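Probable zinc protease PqqL (Escherichia coli, PDB 6OFT) probably acts as a periplasmic zinc metalloprotease of the M16 family, of which this chain is the first half, with the likely zinc site. Local coordinates at residues W120-T125 with K222-K227. Sequence-based numbering, arbitrary orientation.
Sequences WSNAAT and KLPANK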
loop_
_atom_site.group_PDB
_atom_site.type_symbol
_atom_site.label_atom_id
_atom_site.label_comp_id
_atom_site.label_asym_id
_atom_site.label_seq_id
_atom_site.Cartn_x
_atom_site.Cartn_y
_atom_site.Cartn_z
ATOM N N TRP A 120 -23.669 -4.809 -8.878
ATOM C CA TRP A 120 -22.277 -4.713 -9.307
ATOM C C TRP A 120 -21.648 -6.116 -9.182
ATOM O O TRP A 120 -20.791 -6.474 -9.985
ATOM C CB TRP A 120 -21.510 -3.712 -8.430
ATOM C CG TRP A 120 -21.748 -2.268 -8.765
ATOM C CD1 TRP A 120 -22.249 -1.759 -9.931
ATOM C CD2 TRP A 120 -21.460 -1.145 -7.925
ATOM N NE1 TRP A 120 -22.267 -0.382 -9.877
ATOM C CE2 TRP A 120 -21.770 0.023 -8.662
ATOM C CE3 TRP A 120 -20.936 -1.006 -6.622
ATOM C CZ2 TRP A 120 -21.586 1.308 -8.141
ATOM C CZ3 TRP A 120 -20.750 0.271 -6.109
ATOM C CH2 TRP A 120 -21.064 1.409 -6.869
ATOM N N SER A 121 -22.109 -6.907 -8.180
ATOM C CA SER A 121 -21.629 -8.259 -7.901
ATOM C C SER A 121 -21.805 -9.274 -9.042
ATOM O O SER A 121 -20.918 -10.111 -9.214
ATOM C CB SER A 121 -22.260 -8.800 -6.623
ATOM O OG SER A 121 -21.844 -8.035 -5.503
ATOM N N ASN A 122 -22.939 -9.228 -9.789
ATOM C CA ASN A 122 -23.236 -10.197 -10.863
ATOM C C ASN A 122 -24.177 -9.702 -11.995
ATOM O O ASN A 122 -24.530 -10.507 -12.860
ATOM C CB ASN A 122 -23.820 -11.493 -10.242
ATOM C CG ASN A 122 -25.258 -11.382 -9.770
ATOM O OD1 ASN A 122 -25.803 -10.292 -9.532
ATOM N ND2 ASN A 122 -25.916 -12.521 -9.648
ATOM N N ALA A 123 -24.619 -8.426 -11.981
ATOM C CA ALA A 123 -25.596 -7.979 -12.986
ATOM C C ALA A 123 -25.151 -6.794 -13.867
ATOM O O ALA A 123 -26.003 -6.170 -14.508
ATOM C CB ALA A 123 -26.936 -7.689 -12.325
ATOM N N ALA A 124 -23.833 -6.543 -13.975
ATOM C CA ALA A 124 -23.287 -5.509 -14.879
ATOM C C ALA A 124 -23.555 -5.990 -16.319
ATOM O O ALA A 124 -23.422 -7.189 -16.580
ATOM C CB ALA A 124 -21.798 -5.343 -14.658
ATOM N N THR A 125 -23.952 -5.080 -17.230
ATOM C CA THR A 125 -24.373 -5.469 -18.590
ATOM C C THR A 125 -23.341 -5.296 -19.720
ATOM O O THR A 125 -23.486 -5.975 -20.744
ATOM C CB THR A 125 -25.683 -4.760 -18.982
ATOM O OG1 THR A 125 -25.517 -3.347 -18.857
ATOM C CG2 THR A 125 -26.873 -5.232 -18.147
ATOM N N LYS A 222 -28.807 -13.693 -1.753
ATOM C CA LYS A 222 -29.474 -14.271 -2.929
ATOM C C LYS A 222 -28.554 -14.401 -4.164
ATOM O O LYS A 222 -28.985 -14.977 -5.172
ATOM C CB LYS A 222 -30.776 -13.533 -3.272
ATOM C CG LYS A 222 -31.917 -13.868 -2.295
ATOM C CD LYS A 222 -33.321 -13.763 -2.923
ATOM C CE LYS A 222 -33.933 -12.377 -2.886
ATOM N NZ LYS A 222 -34.295 -11.953 -1.505
ATOM N N LEU A 223 -27.296 -13.890 -4.091
ATOM C CA LEU A 223 -26.335 -14.026 -5.199
ATOM C C LEU A 223 -26.027 -15.527 -5.364
ATOM O O LEU A 223 -25.743 -16.179 -4.352
ATOM C CB LEU A 223 -25.007 -13.272 -4.938
ATOM C CG LEU A 223 -25.031 -11.745 -4.799
ATOM C CD1 LEU A 223 -23.706 -11.243 -4.247
ATOM C CD2 LEU A 223 -25.325 -11.059 -6.120
ATOM N N PRO A 224 -26.116 -16.101 -6.596
ATOM C CA PRO A 224 -25.830 -17.544 -6.763
ATOM C C PRO A 224 -24.444 -17.948 -6.266
ATOM O O PRO A 224 -23.473 -17.194 -6.433
ATOM C CB PRO A 224 -25.972 -17.764 -8.277
ATOM C CG PRO A 224 -26.869 -16.655 -8.735
ATOM C CD PRO A 224 -26.491 -15.479 -7.885
ATOM N N ALA A 225 -24.358 -19.143 -5.668
ATOM C CA ALA A 225 -23.138 -19.701 -5.084
ATOM C C ALA A 225 -22.089 -20.151 -6.115
ATOM O O ALA A 225 -21.503 -21.223 -5.981
ATOM C CB ALA A 225 -23.484 -20.832 -4.119
ATOM N N ASN A 226 -21.818 -19.315 -7.120
ATOM C CA ASN A 226 -20.795 -19.627 -8.114
ATOM C C ASN A 226 -19.414 -19.419 -7.475
ATOM O O ASN A 226 -19.254 -18.587 -6.567
ATOM C CB ASN A 226 -20.942 -18.767 -9.379
ATOM C CG ASN A 226 -22.279 -18.855 -10.089
ATOM O OD1 ASN A 226 -22.968 -17.847 -10.293
ATOM N ND2 ASN A 226 -22.665 -20.047 -10.512
ATOM N N LYS A 227 -18.444 -20.232 -7.914
ATOM C CA LYS A 227 -17.066 -20.203 -7.446
ATOM C C LYS A 227 -16.242 -19.445 -8.479
ATOM O O LYS A 227 -16.335 -19.729 -9.684
ATOM C CB LYS A 227 -16.509 -21.639 -7.304
ATOM C CG LYS A 227 -17.349 -22.586 -6.444
ATOM C CD LYS A 227 -16.925 -22.598 -4.991
ATOM C CE LYS A 227 -16.485 -23.976 -4.562
ATOM N NZ LYS A 227 -16.200 -24.038 -3.103
#
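Leu223 reaches across to Ser121 and Asn122, spreading its two methyls over both residues near the C-terminal end of helix 107-122. CD1 lies 3.7 Å from CB of Ser121 and 3.9 Å from its OG. That hydroxyl does not depend on the leucine for a partner, because it is hydrogen-bonded to the backbone O of Phe117 one helical turn earlier; CB, with OG beside it, faces CD1. CD2 sits 3.8 Å from CB of Ser121 and also meets the flat end of Asn122, 3.7 Å from CG. A chi1 of 75°, which places CG of Asn122 between its backbone N and carbonyl carbon, sets the amide carbon against this methyl, and the side chain runs obliquely to the leucine's. The Leu223 carbonyl O is hydrogen-bonded to ND2 of Asn16. Pro224 follows with a smaller, peripheral touch: its ring crosses the Asn122 side chain at about a right angle, and CD comes close to the amide. Ala225 then centres an inverse gamma turn, in which Asn226 N makes a weak hydrogen bond to Pro224 O at 2.8 Å. No hydrogen bond links the two segments, and the contact is a small van der Waals patch, buried at Ser121 and Leu223 and exposed at Asn122 and Pro224. Within this M16 peptidase half it joins the end region of helix 107-122 to the loop between helix 209-220 and strand 242-248; helix 183-193 also meets the helix end region, through Tyr190 bonded to Trp120 O.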